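Side-chain contacts in methyl-coenzyme M reductase gamma subunit (PDB 7NKG), which forms part of the factor 430 enzyme that probably releases methane from methyl-coenzyme M, with coenzyme B as thiol partner, in a methanogenic archaeon: residues K28-S33 / T144-A149; V86-S91 / E132-M137; D174-R177 / T182-M185; R18-S23 / E140-C145. All blocks are in the same frame, centred on the assembly; numbering follows the deposited sequence.

In the fold
Contacts 1 and 4 share Thr144 and Cys145 in the loop after helix 128-140, and their centres lie about 11 Å apart. Contact 1 brings residues 28-33 onto this loop, and contact 4 brings helix 13-23. Contact 2 lies deeper in the chain, where helix 128-140 itself packs on strand 83-90. It meets contact 4 where Trp88 CH2 packs on Thr144 CG2, 3.6 Å away. Contact 3 is a hairpin further along the chain. Arg176 NE ties it to contact 1 through Ala149 O, at 3.3 Å. The Arg175 side chain of contact 3 is about 7 Å from bound factor 430, whereas that of Trp88 in contact 2 is about 11 Å from it.

Contact 1. Residues K28-S33 / T144-A149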
loop_
_atom_site.group_PDB
_atom_site.type_symbol
_atom_site.label_atom_id
_atom_site.label_comp_id
_atom_site.label_asym_id
_atom_site.label_seq_id
_atom_site.Cartn_x
_atom_site.Cartn_y
_atom_site.Cartn_z
ATOM N N LYS C 28 -47.684 -19.441 25.944
ATOM C CA LYS C 28 -48.151 -18.065 25.808
ATOM C C LYS C 28 -48.451 -17.553 27.227
ATOM O O LYS C 28 -49.282 -18.160 27.919
ATOM C CB LYS C 28 -49.399 -17.996 24.924
ATOM C CG LYS C 28 -49.968 -16.595 24.832
ATOM C CD LYS C 28 -50.811 -16.412 23.604
ATOM C CE LYS C 28 -51.696 -15.212 23.693
ATOM N NZ LYS C 28 -52.693 -15.215 22.589
ATOM N N LEU C 29 -47.795 -16.459 27.668
ATOM C CA LEU C 29 -48.003 -15.921 29.015
ATOM C C LEU C 29 -48.703 -14.572 29.071
ATOM O O LEU C 29 -49.119 -14.160 30.157
ATOM C CB LEU C 29 -46.657 -15.798 29.739
ATOM C CG LEU C 29 -45.818 -17.062 29.886
ATOM C CD1 LEU C 29 -44.573 -16.749 30.691
ATOM C CD2 LEU C 29 -46.589 -18.193 30.592
ATOM N N ARG C 30 -48.805 -13.856 27.943
ATOM C CA ARG C 30 -49.427 -12.528 27.934
ATOM C C ARG C 30 -49.948 -12.210 26.531
ATOM O O ARG C 30 -49.620 -12.908 25.564
ATOM C CB ARG C 30 -48.403 -11.458 28.386
ATOM C CG ARG C 30 -47.215 -11.307 27.425
ATOM C CD ARG C 30 -46.082 -10.529 28.060
ATOM N NE ARG C 30 -45.443 -11.276 29.146
ATOM C CZ ARG C 30 -44.540 -12.244 28.994
ATOM N NH1 ARG C 30 -44.131 -12.604 27.778
ATOM N NH2 ARG C 30 -44.029 -12.851 30.052
ATOM N N GLU C 31 -50.772 -11.161 26.425
ATOM C CA GLU C 31 -51.342 -10.758 25.151
ATOM C C GLU C 31 -50.970 -9.332 24.802
ATOM O O GLU C 31 -50.922 -8.466 25.676
ATOM C CB GLU C 31 -52.865 -10.872 25.210
ATOM C CG GLU C 31 -53.350 -12.299 25.368
ATOM C CD GLU C 31 -54.847 -12.454 25.204
ATOM O OE1 GLU C 31 -55.599 -11.592 25.711
ATOM O OE2 GLU C 31 -55.268 -13.450 24.570
ATOM N N ILE C 32 -50.753 -9.083 23.510
ATOM C CA ILE C 32 -50.520 -7.746 22.990
ATOM C C ILE C 32 -51.435 -7.570 21.788
ATOM O O ILE C 32 -51.513 -8.469 20.940
ATOM C CB ILE C 32 -49.032 -7.440 22.633
ATOM C CG1 ILE C 32 -48.879 -5.946 22.259
ATOM C CG2 ILE C 32 -48.521 -8.342 21.486
ATOM C CD1 ILE C 32 -47.485 -5.415 22.376
ATOM N N SER C 33 -52.132 -6.429 21.702
ATOM C CA SER C 33 -52.992 -6.171 20.550
ATOM C C SER C 33 -52.136 -5.879 19.303
ATOM O O SER C 33 -50.959 -5.505 19.416
ATOM C CB SER C 33 -53.924 -4.997 20.828
ATOM O OG SER C 33 -53.210 -3.774 20.870
ATOM N N THR C 144 -40.018 -14.171 26.659
ATOM C CA THR C 144 -39.838 -12.847 27.231
ATOM C C THR C 144 -40.378 -12.760 28.656
ATOM O O THR C 144 -41.426 -13.329 28.977
ATOM C CB THR C 144 -40.546 -11.801 26.332
ATOM O OG1 THR C 144 -39.789 -11.667 25.117
ATOM C CG2 THR C 144 -40.713 -10.425 27.006
ATOM N N CYS C 145 -39.662 -11.997 29.491
ATOM C CA CYS C 145 -40.145 -11.473 30.770
ATOM C C CYS C 145 -40.095 -9.972 30.498
ATOM O O CYS C 145 -39.027 -9.469 30.143
ATOM C CB CYS C 145 -39.277 -11.818 31.972
ATOM S SG CYS C 145 -39.594 -10.737 33.403
ATOM N N PRO C 146 -41.179 -9.224 30.746
ATOM C CA PRO C 146 -41.171 -7.791 30.408
ATOM C C PRO C 146 -40.264 -6.918 31.282
ATOM O O PRO C 146 -40.002 -5.771 30.908
ATOM C CB PRO C 146 -42.646 -7.413 30.499
ATOM C CG PRO C 146 -43.228 -8.383 31.462
ATOM C CD PRO C 146 -42.514 -9.667 31.205
ATOM N N ALA C 147 -39.789 -7.436 32.443
ATOM C CA ALA C 147 -38.848 -6.698 33.293
ATOM C C ALA C 147 -37.402 -7.054 32.887
ATOM O O ALA C 147 -36.555 -6.151 32.766
ATOM C CB ALA C 147 -39.067 -7.051 34.761
ATOM N N LEU C 148 -37.084 -8.365 32.752
ATOM C CA LEU C 148 -35.718 -8.781 32.435
ATOM C C LEU C 148 -35.357 -8.600 30.973
ATOM O O LEU C 148 -34.178 -8.699 30.657
ATOM C CB LEU C 148 -35.489 -10.239 32.855
ATOM C CG LEU C 148 -35.665 -10.549 34.350
ATOM C CD1 LEU C 148 -35.664 -12.050 34.590
ATOM C CD2 LEU C 148 -34.573 -9.908 35.198
ATOM N N ALA C 149 -36.320 -8.288 30.098
ATOM C CA ALA C 149 -36.053 -8.095 28.680
ATOM C C ALA C 149 -36.671 -6.773 28.228
ATOM O O ALA C 149 -37.566 -6.245 28.891
ATOM C CB ALA C 149 -36.647 -9.260 27.895
#
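The guanidinium group of Arg30 lies between two apolar carbons. Pro146 CD sits over one face, 3.7 Å from Arg30 NH2. On the opposite face, Leu29 CB is 3.9 Å above the plane through Arg30 CZ, shifted toward the rim. The carbonyl oxygen of Thr144 approaches the group obliquely and is shared by both terminal nitrogens. Arg30 NH1 reaches Thr144 O at 3.0 Å and Arg30 NH2 reaches the same oxygen at 2.9 Å. Both bonds are bent, with N-H...O angles of 121° and 125°, and both are weak. The firmer hold is elsewhere: Arg30 NH1 also bonds to Ile139 O and Thr141 O. The side chain leaves the backbone with CG between N and the carbonyl carbon, and a bend at chi3 (69°) turns the guanidinium toward the loop. Thr144 adds its CB, 3.9 Å from Arg30 NH1, while its hydroxyl turns to Ser138 O and Arg102. Within the loop, Cys145 SG accepts two backbone N-H groups, from Ala147 at 3.4 Å and from Leu148 at 3.5 Å. These bonds brace the turn that carries Pro146. A leucine in place of Arg30 would probably leave the carbonyls of Ile139, Thr141 and Thr144 without their arginine donor. Leu29 and Arg30 also bond through their backbones to Glu140. Carbonyls at the C-terminal end of a helix lack the N-H partners of a next turn. Arg30 serves this role for Ile139 and Thr141 at the end of helix 128-140, with Thr144 O of the following loop as a weak addition.

Contact 2. Residues V86-S91 / E132-M137; sequences VQWTDS and EVYGKM
Tyr134 reaches from its helix to Val86 and on to Trp88. Its CG stands anti to the backbone N (chi1 160°), which sends the ring along the strand. From CB the ring passes beside Val86, whose CB lies in the ring plane at its edge. Tyr134 CD2 is 4.1 Å from Val86 CB. One atom further, Tyr134 CE2 is 3.8 Å from Val86 CG1, which approaches the ring obliquely. At the tip, Tyr134 OH donates to a water at 2.7 Å. This water lies in the ring plane and passes a hydrogen bond to Val86 O, at 3.0 Å. Tyr134 OH is also 4.5 Å from Trp88 CD1. The other methyl of Val86, CG2, rests on the helix backbone, 4.0 Å from the bare CA of Gly135.

The four-stranded antiparallel sheet has the strand order of a ferredoxin-like fold, with helix 128-140 joining strands 122-127 and 149-151 on either side of strand 83-90. The axes of segments 86-90 and 132-137 approach to 9.5 Å, at 24°. Tyr134 also touches Tyr105 and Ala106 of helix 99-109. The indole nitrogen of Trp88 bonds to Ser138 OG near the end of helix 128-140.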
loop_
_atom_site.group_PDB
_atom_site.type_symbol
_atom_site.label_atom_id
_atom_site.label_comp_id
_atom_site.label_asym_id
_atom_site.label_seq_id
_atom_site.Cartn_x
_atom_site.Cartn_y
_atom_site.Cartn_z
ATOM N N VAL C 86 -37.234 -6.356 14.616
ATOM C CA VAL C 86 -37.644 -6.543 16.005
ATOM C C VAL C 86 -36.330 -6.847 16.730
ATOM O O VAL C 86 -35.680 -7.836 16.380
ATOM C CB VAL C 86 -38.651 -7.708 16.162
ATOM C CG1 VAL C 86 -38.903 -8.019 17.638
ATOM C CG2 VAL C 86 -39.964 -7.386 15.452
ATOM N N GLN C 87 -35.899 -5.988 17.667
ATOM C CA GLN C 87 -34.637 -6.201 18.375
ATOM C C GLN C 87 -34.877 -6.271 19.872
ATOM O O GLN C 87 -35.514 -5.380 20.431
ATOM C CB GLN C 87 -33.611 -5.112 18.042
ATOM C CG GLN C 87 -32.279 -5.323 18.750
ATOM C CD GLN C 87 -31.163 -4.586 18.068
ATOM O OE1 GLN C 87 -30.555 -5.088 17.119
ATOM N NE2 GLN C 87 -30.863 -3.367 18.522
ATOM N N TRP C 88 -34.313 -7.306 20.519
ATOM C CA TRP C 88 -34.462 -7.579 21.943
ATOM C C TRP C 88 -33.133 -7.554 22.690
ATOM O O TRP C 88 -32.124 -8.009 22.159
ATOM C CB TRP C 88 -35.043 -8.987 22.136
ATOM C CG TRP C 88 -36.533 -9.045 21.995
ATOM C CD1 TRP C 88 -37.244 -9.470 20.912
ATOM C CD2 TRP C 88 -37.493 -8.646 22.980
ATOM N NE1 TRP C 88 -38.594 -9.346 21.156
ATOM C CE2 TRP C 88 -38.774 -8.851 22.426
ATOM C CE3 TRP C 88 -37.394 -8.150 24.289
ATOM C CZ2 TRP C 88 -39.946 -8.576 23.132
ATOM C CZ3 TRP C 88 -38.553 -7.847 24.974
ATOM C CH2 TRP C 88 -39.814 -8.071 24.401
ATOM N N THR C 89 -33.165 -7.079 23.931
ATOM C CA THR C 89 -32.054 -7.136 24.876
ATOM C C THR C 89 -32.573 -7.985 26.027
ATOM O O THR C 89 -33.708 -7.782 26.476
ATOM C CB THR C 89 -31.628 -5.755 25.333
ATOM O OG1 THR C 89 -31.124 -5.045 24.198
ATOM C CG2 THR C 89 -30.556 -5.804 26.426
ATOM N N ASP C 90 -31.763 -8.948 26.492
ATOM C CA ASP C 90 -32.200 -9.883 27.538
ATOM C C ASP C 90 -31.194 -9.931 28.681
ATOM O O ASP C 90 -30.017 -10.197 28.442
ATOM C CB ASP C 90 -32.341 -11.279 26.918
ATOM C CG ASP C 90 -33.454 -11.332 25.895
ATOM O OD1 ASP C 90 -34.625 -11.260 26.302
ATOM O OD2 ASP C 90 -33.147 -11.444 24.684
ATOM N N SER C 91 -31.656 -9.709 29.923
ATOM C CA SER C 91 -30.765 -9.741 31.074
ATOM C C SER C 91 -30.074 -11.079 31.237
ATOM O O SER C 91 -30.680 -12.134 31.036
ATOM C CB SER C 91 -31.524 -9.434 32.362
ATOM O OG SER C 91 -30.638 -9.327 33.465
ATOM N N GLU C 132 -43.837 -8.723 12.129
ATOM C CA GLU C 132 -44.845 -8.506 13.165
ATOM C C GLU C 132 -45.381 -9.846 13.673
ATOM O O GLU C 132 -45.602 -9.985 14.876
ATOM C CB GLU C 132 -46.011 -7.657 12.650
ATOM C CG GLU C 132 -45.623 -6.204 12.450
ATOM C CD GLU C 132 -46.796 -5.260 12.480
ATOM O OE1 GLU C 132 -47.911 -5.697 12.121
ATOM O OE2 GLU C 132 -46.602 -4.084 12.865
ATOM N N VAL C 133 -45.542 -10.851 12.792
ATOM C CA VAL C 133 -45.975 -12.188 13.218
ATOM C C VAL C 133 -44.911 -12.763 14.176
ATOM O O VAL C 133 -45.263 -13.283 15.237
ATOM C CB VAL C 133 -46.219 -13.129 12.019
ATOM C CG1 VAL C 133 -46.436 -14.578 12.470
ATOM C CG2 VAL C 133 -47.403 -12.653 11.186
ATOM N N TYR C 134 -43.624 -12.617 13.816
ATOM C CA TYR C 134 -42.522 -13.042 14.668
ATOM C C TYR C 134 -42.542 -12.217 15.976
ATOM O O TYR C 134 -42.428 -12.795 17.055
ATOM C CB TYR C 134 -41.156 -12.892 13.935
ATOM C CG TYR C 134 -39.984 -12.839 14.890
ATOM C CD1 TYR C 134 -39.512 -13.989 15.501
ATOM C CD2 TYR C 134 -39.438 -11.623 15.287
ATOM C CE1 TYR C 134 -38.521 -13.940 16.465
ATOM C CE2 TYR C 134 -38.469 -11.558 16.275
ATOM C CZ TYR C 134 -38.001 -12.720 16.853
ATOM O OH TYR C 134 -37.023 -12.668 17.817
ATOM N N GLY C 135 -42.635 -10.892 15.863
ATOM C CA GLY C 135 -42.626 -9.974 17.001
ATOM C C GLY C 135 -43.673 -10.309 18.042
ATOM O O GLY C 135 -43.380 -10.310 19.242
ATOM N N LYS C 136 -44.882 -10.667 17.594
ATOM C CA LYS C 136 -45.975 -11.049 18.497
ATOM C C LYS C 136 -45.560 -12.279 19.325
ATOM O O LYS C 136 -45.692 -12.262 20.538
ATOM C CB LYS C 136 -47.244 -11.336 17.683
ATOM C CG LYS C 136 -48.484 -11.533 18.533
ATOM C CD LYS C 136 -49.697 -11.856 17.651
ATOM C CE LYS C 136 -50.985 -11.947 18.433
ATOM N NZ LYS C 136 -51.377 -10.634 19.027
ATOM N N MET C 137 -45.031 -13.324 18.679
ATOM C CA MET C 137 -44.591 -14.520 19.402
ATOM C C MET C 137 -43.401 -14.197 20.304
ATOM O O MET C 137 -43.332 -14.714 21.411
ATOM C CB MET C 137 -44.238 -15.638 18.420
ATOM C CG MET C 137 -45.452 -16.182 17.688
ATOM S SD MET C 137 -44.985 -17.243 16.319
ATOM C CE MET C 137 -46.546 -17.442 15.516
HETATM O O HOH W 1 -35.672 -10.385 17.976
#

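Contact 3. Residues D174-R177 / T182-M185; sequences DRRR and TIIM
A beta hairpin joins strands 176-179 and 182-187, and Arg177 and Ile184 form a hydrogen-bonded antiparallel pair in it. Ile184 N donates to Arg177 O at 2.9 Å, almost straight, with an angle of 174° at the hydrogen. Arg177 N returns a bond to Ile184 O at 3.0 Å. Arg176 and Met185 are the neighbouring non-hydrogen-bonded pair, with their CB atoms 3.9 Å apart on the same face of the sheet. Arg176 CA also makes a CA-H...O contact with Ile184 O, at 3.1 Å. The hairpin supplies the edge strand 176-179 and the central strand 182-187 of a three-stranded antiparallel sheet that strand 193-201 completes.

Arg176 and Ile183 run side by side. A bend at chi2 (91°) carries Arg176 CD to 3.7 Å from Ile183 CG2. Past this point the guanidinium turns to Met169 O and Ala149 O. Ile183 CD1 packs on the backbone of Arg177, 4.0 Å from its carbonyl carbon. An alanine in place of Ile183 would probably strip the aliphatic part of Arg176 of its flank and open a gap toward Pro146 and Leu200.

Arg177 grips Asp174 side-on. Arg177 NE meets Asp174 OD1 on the syn side at 2.8 Å, a salt bridge, and Arg177 NH1 reaches Asp174 O at 2.8 Å. Asp186 and Glu179 form further salt bridges with the same guanidinium.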
loop_
_atom_site.group_PDB
_atom_site.type_symbol
_atom_site.label_atom_id
_atom_site.label_comp_id
_atom_site.label_asym_id
_atom_site.label_seq_id
_atom_site.Cartn_x
_atom_site.Cartn_y
_atom_site.Cartn_z
ATOM N N ASP C 174 -35.112 4.615 29.033
ATOM C CA ASP C 174 -36.324 4.469 29.825
ATOM C C ASP C 174 -37.587 4.196 28.968
ATOM O O ASP C 174 -38.570 4.918 29.081
ATOM C CB ASP C 174 -36.487 5.745 30.684
ATOM C CG ASP C 174 -37.592 5.698 31.719
ATOM O OD1 ASP C 174 -37.965 4.583 32.135
ATOM O OD2 ASP C 174 -38.101 6.775 32.092
ATOM N N ARG C 175 -37.524 3.209 28.058
ATOM C CA ARG C 175 -38.676 2.897 27.189
ATOM C C ARG C 175 -39.774 2.152 27.933
ATOM O O ARG C 175 -40.943 2.262 27.568
ATOM C CB ARG C 175 -38.245 2.050 25.989
ATOM C CG ARG C 175 -37.427 2.814 24.976
ATOM C CD ARG C 175 -36.620 1.893 24.112
ATOM N NE ARG C 175 -35.312 1.714 24.731
ATOM C CZ ARG C 175 -34.156 1.603 24.086
ATOM N NH1 ARG C 175 -34.120 1.601 22.754
ATOM N NH2 ARG C 175 -33.025 1.484 24.762
ATOM N N ARG C 176 -39.398 1.355 28.931
ATOM C CA ARG C 176 -40.362 0.585 29.706
ATOM C C ARG C 176 -39.910 0.501 31.150
ATOM O O ARG C 176 -38.712 0.550 31.452
ATOM C CB ARG C 176 -40.572 -0.810 29.092
ATOM C CG ARG C 176 -39.320 -1.719 29.139
ATOM C CD ARG C 176 -39.289 -2.572 30.410
ATOM N NE ARG C 176 -38.103 -3.429 30.519
ATOM C CZ ARG C 176 -36.887 -3.017 30.881
ATOM N NH1 ARG C 176 -35.879 -3.887 30.970
ATOM N NH2 ARG C 176 -36.666 -1.738 31.173
ATOM N N ARG C 177 -40.881 0.449 32.044
ATOM C CA ARG C 177 -40.597 0.427 33.467
ATOM C C ARG C 177 -41.753 -0.179 34.240
ATOM O O ARG C 177 -42.862 -0.282 33.726
ATOM C CB ARG C 177 -40.294 1.855 33.972
ATOM C CG ARG C 177 -41.520 2.765 34.107
ATOM C CD ARG C 177 -41.153 4.239 34.047
ATOM N NE ARG C 177 -40.721 4.628 32.699
ATOM C CZ ARG C 177 -41.530 4.875 31.668
ATOM N NH1 ARG C 177 -41.025 5.198 30.484
ATOM N NH2 ARG C 177 -42.854 4.817 31.817
ATOM N N THR C 182 -47.262 -3.201 37.122
ATOM C CA THR C 182 -47.210 -3.770 35.767
ATOM C C THR C 182 -46.115 -3.102 34.939
ATOM O O THR C 182 -45.705 -1.987 35.261
ATOM C CB THR C 182 -48.565 -3.632 35.049
ATOM O OG1 THR C 182 -48.592 -4.531 33.929
ATOM C CG2 THR C 182 -48.877 -2.171 34.640
ATOM N N ILE C 183 -45.653 -3.774 33.869
ATOM C CA ILE C 183 -44.627 -3.179 33.014
ATOM C C ILE C 183 -45.330 -2.340 31.972
ATOM O O ILE C 183 -46.158 -2.856 31.213
ATOM C CB ILE C 183 -43.698 -4.225 32.365
ATOM C CG1 ILE C 183 -42.866 -4.948 33.473
ATOM C CG2 ILE C 183 -42.799 -3.545 31.282
ATOM C CD1 ILE C 183 -41.660 -4.140 34.089
ATOM N N ILE C 184 -44.952 -1.063 31.898
ATOM C CA ILE C 184 -45.502 -0.134 30.928
ATOM C C ILE C 184 -44.409 0.232 29.957
ATOM O O ILE C 184 -43.351 0.675 30.390
ATOM C CB ILE C 184 -46.020 1.157 31.645
ATOM C CG1 ILE C 184 -47.248 0.851 32.548
ATOM C CG2 ILE C 184 -46.319 2.296 30.638
ATOM C CD1 ILE C 184 -48.480 0.312 31.869
ATOM N N MET C 185 -44.695 0.139 28.655
ATOM C CA MET C 185 -43.808 0.590 27.607
ATOM C C MET C 185 -44.531 1.777 26.936
ATOM O O MET C 185 -45.612 1.599 26.386
ATOM C CB MET C 185 -43.566 -0.525 26.586
ATOM C CG MET C 185 -42.544 -0.136 25.570
ATOM S SD MET C 185 -42.031 -1.496 24.519
ATOM C CE MET C 185 -40.681 -0.666 23.655
#

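Contact 4. Residues R18-S23 / E140-C145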
loop_
_atom_site.group_PDB
_atom_site.type_symbol
_atom_site.label_atom_id
_atom_site.label_comp_id
_atom_site.label_asym_id
_atom_site.label_seq_id
_atom_site.Cartn_x
_atom_site.Cartn_y
_atom_site.Cartn_z
ATOM N N ARG C 18 -33.851 -24.622 26.162
ATOM C CA ARG C 18 -33.213 -24.364 24.863
ATOM C C ARG C 18 -33.921 -25.153 23.747
ATOM O O ARG C 18 -34.212 -24.589 22.697
ATOM C CB ARG C 18 -31.724 -24.738 24.940
ATOM C CG ARG C 18 -30.933 -23.659 25.654
ATOM C CD ARG C 18 -29.467 -23.935 25.830
ATOM N NE ARG C 18 -28.834 -22.771 26.435
ATOM C CZ ARG C 18 -27.525 -22.547 26.491
ATOM N NH1 ARG C 18 -26.668 -23.425 25.972
ATOM N NH2 ARG C 18 -27.060 -21.444 27.058
ATOM N N ARG C 19 -34.274 -26.421 24.006
ATOM C CA ARG C 19 -35.007 -27.226 23.019
ATOM C C ARG C 19 -36.443 -26.715 22.843
ATOM O O ARG C 19 -36.974 -26.782 21.737
ATOM C CB ARG C 19 -34.984 -28.710 23.388
ATOM C CG ARG C 19 -33.585 -29.314 23.267
ATOM C CD ARG C 19 -33.618 -30.830 23.352
ATOM N NE ARG C 19 -33.842 -31.291 24.727
ATOM C CZ ARG C 19 -32.902 -31.402 25.663
ATOM N NH1 ARG C 19 -31.637 -31.098 25.386
ATOM N NH2 ARG C 19 -33.215 -31.821 26.884
ATOM N N LYS C 20 -37.071 -26.181 23.906
ATOM C CA LYS C 20 -38.403 -25.572 23.785
ATOM C C LYS C 20 -38.340 -24.365 22.836
ATOM O O LYS C 20 -39.161 -24.264 21.934
ATOM C CB LYS C 20 -38.936 -25.106 25.155
ATOM C CG LYS C 20 -39.492 -26.229 26.016
ATOM C CD LYS C 20 -39.980 -25.710 27.364
ATOM C CE LYS C 20 -40.727 -26.795 28.107
ATOM N NZ LYS C 20 -41.155 -26.333 29.456
ATOM N N HIS C 21 -37.361 -23.470 23.025
ATOM C CA HIS C 21 -37.226 -22.288 22.176
ATOM C C HIS C 21 -36.910 -22.700 20.742
ATOM O O HIS C 21 -37.500 -22.160 19.815
ATOM C CB HIS C 21 -36.142 -21.332 22.709
ATOM C CG HIS C 21 -36.506 -20.655 24.004
ATOM N ND1 HIS C 21 -35.915 -19.457 24.380
ATOM C CD2 HIS C 21 -37.393 -21.022 24.960
ATOM C CE1 HIS C 21 -36.434 -19.150 25.560
ATOM N NE2 HIS C 21 -37.339 -20.060 25.945
ATOM N N MET C 22 -36.000 -23.673 20.556
ATOM C CA MET C 22 -35.659 -24.138 19.215
ATOM C C MET C 22 -36.875 -24.738 18.507
ATOM O O MET C 22 -37.172 -24.344 17.389
ATOM C CB MET C 22 -34.536 -25.181 19.286
ATOM C CG MET C 22 -33.182 -24.572 19.619
ATOM S SD MET C 22 -31.986 -25.808 20.133
ATOM C CE MET C 22 -30.742 -25.593 18.878
ATOM N N SER C 23 -37.619 -25.636 19.173
ATOM C CA SER C 23 -38.771 -26.296 18.570
ATOM C C SER C 23 -40.043 -25.437 18.502
ATOM O O SER C 23 -41.030 -25.887 17.925
ATOM C CB SER C 23 -39.088 -27.574 19.337
ATOM O OG SER C 23 -39.547 -27.275 20.647
ATOM N N GLU C 140 -45.237 -12.256 23.394
ATOM C CA GLU C 140 -46.336 -12.906 24.118
ATOM C C GLU C 140 -45.922 -14.182 24.832
ATOM O O GLU C 140 -46.589 -14.568 25.795
ATOM C CB GLU C 140 -47.480 -13.232 23.159
ATOM C CG GLU C 140 -48.192 -11.999 22.625
ATOM C CD GLU C 140 -49.498 -12.308 21.925
ATOM O OE1 GLU C 140 -49.643 -13.445 21.422
ATOM O OE2 GLU C 140 -50.378 -11.415 21.882
ATOM N N THR C 141 -44.904 -14.894 24.313
ATOM C CA THR C 141 -44.509 -16.179 24.880
ATOM C C THR C 141 -43.527 -16.060 26.052
ATOM O O THR C 141 -43.051 -14.974 26.384
ATOM C CB THR C 141 -43.956 -17.093 23.757
ATOM O OG1 THR C 141 -42.707 -16.550 23.312
ATOM C CG2 THR C 141 -44.948 -17.311 22.634
ATOM N N GLU C 142 -43.261 -17.206 26.694
ATOM C CA GLU C 142 -42.306 -17.318 27.779
ATOM C C GLU C 142 -40.879 -16.962 27.368
ATOM O O GLU C 142 -40.029 -16.886 28.242
ATOM C CB GLU C 142 -42.342 -18.723 28.370
ATOM C CG GLU C 142 -41.891 -19.817 27.422
ATOM C CD GLU C 142 -41.815 -21.171 28.087
ATOM O OE1 GLU C 142 -41.059 -21.306 29.078
ATOM O OE2 GLU C 142 -42.549 -22.083 27.640
ATOM N N MET C 143 -40.600 -16.773 26.060
ATOM C CA MET C 143 -39.278 -16.309 25.644
ATOM C C MET C 143 -38.990 -14.906 26.193
ATOM O O MET C 143 -37.836 -14.490 26.188
ATOM C CB MET C 143 -39.171 -16.335 24.116
ATOM C CG MET C 143 -39.257 -17.736 23.566
ATOM S SD MET C 143 -38.856 -17.829 21.807
ATOM C CE MET C 143 -40.280 -17.056 21.083
ATOM N N THR C 144 -40.018 -14.171 26.659
ATOM C CA THR C 144 -39.838 -12.847 27.231
ATOM C C THR C 144 -40.378 -12.760 28.656
ATOM O O THR C 144 -41.426 -13.329 28.977
ATOM C CB THR C 144 -40.546 -11.801 26.332
ATOM O OG1 THR C 144 -39.789 -11.667 25.117
ATOM C CG2 THR C 144 -40.713 -10.425 27.006
ATOM N N CYS C 145 -39.662 -11.997 29.491
ATOM C CA CYS C 145 -40.145 -11.473 30.770
ATOM C C CYS C 145 -40.095 -9.972 30.498
ATOM O O CYS C 145 -39.027 -9.469 30.143
ATOM C CB CYS C 145 -39.277 -11.818 31.972
ATOM S SG CYS C 145 -39.594 -10.737 33.403
HETATM O O HOH W 2 -40.069 -23.535 30.403
HETATM O O HOH W 3 -43.128 -24.387 28.830
HETATM O O HOH W 4 -38.436 -20.494 28.451
#
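Glu142 OE1 is held from several sides, and two waters connect it to Lys20 and His21. Each water donates to Glu142 OE1 at 2.8 Å. One is also bound by Lys20 NZ, and the other lies 2.8 Å from His21 NE2, in the plane of the imidazole at its edge. Arg212 adds a salt bridge to Glu142 OE1. The second oxygen, Glu142 OE2, accepts from a third water at 2.7 Å, which Lys20 NZ also holds, and from the backbone N of Glu27. Lys20 and Glu142 therefore pair only through water, with Lys20 NZ 4.8 Å from Glu142 OE2.

Met143 lies over one face of the same His21 ring. Met143 CG is 3.7 Å from the centroid of the His21 ring and 8° off the normal, a CH-pi contact. The bend at chi3 (-71°) turns the methyl end away, but Met143 SD stays over the same face, 4.4 Å from the His21 centroid. Glu142 and Met143 are the middle residues of a type I beta turn from Thr141 to Thr144, which follows helix 128-140 and faces helix 13-23. Met143 also touches Tyr105 of helix 99-109.

With Arg212 and the nearby ammonium group of Lys20 around it, the carboxylate of Glu142 is probably ionised although buried. The waters let it interact with helix 13-23 without direct contact between the charged atoms of Lys20 and Glu142.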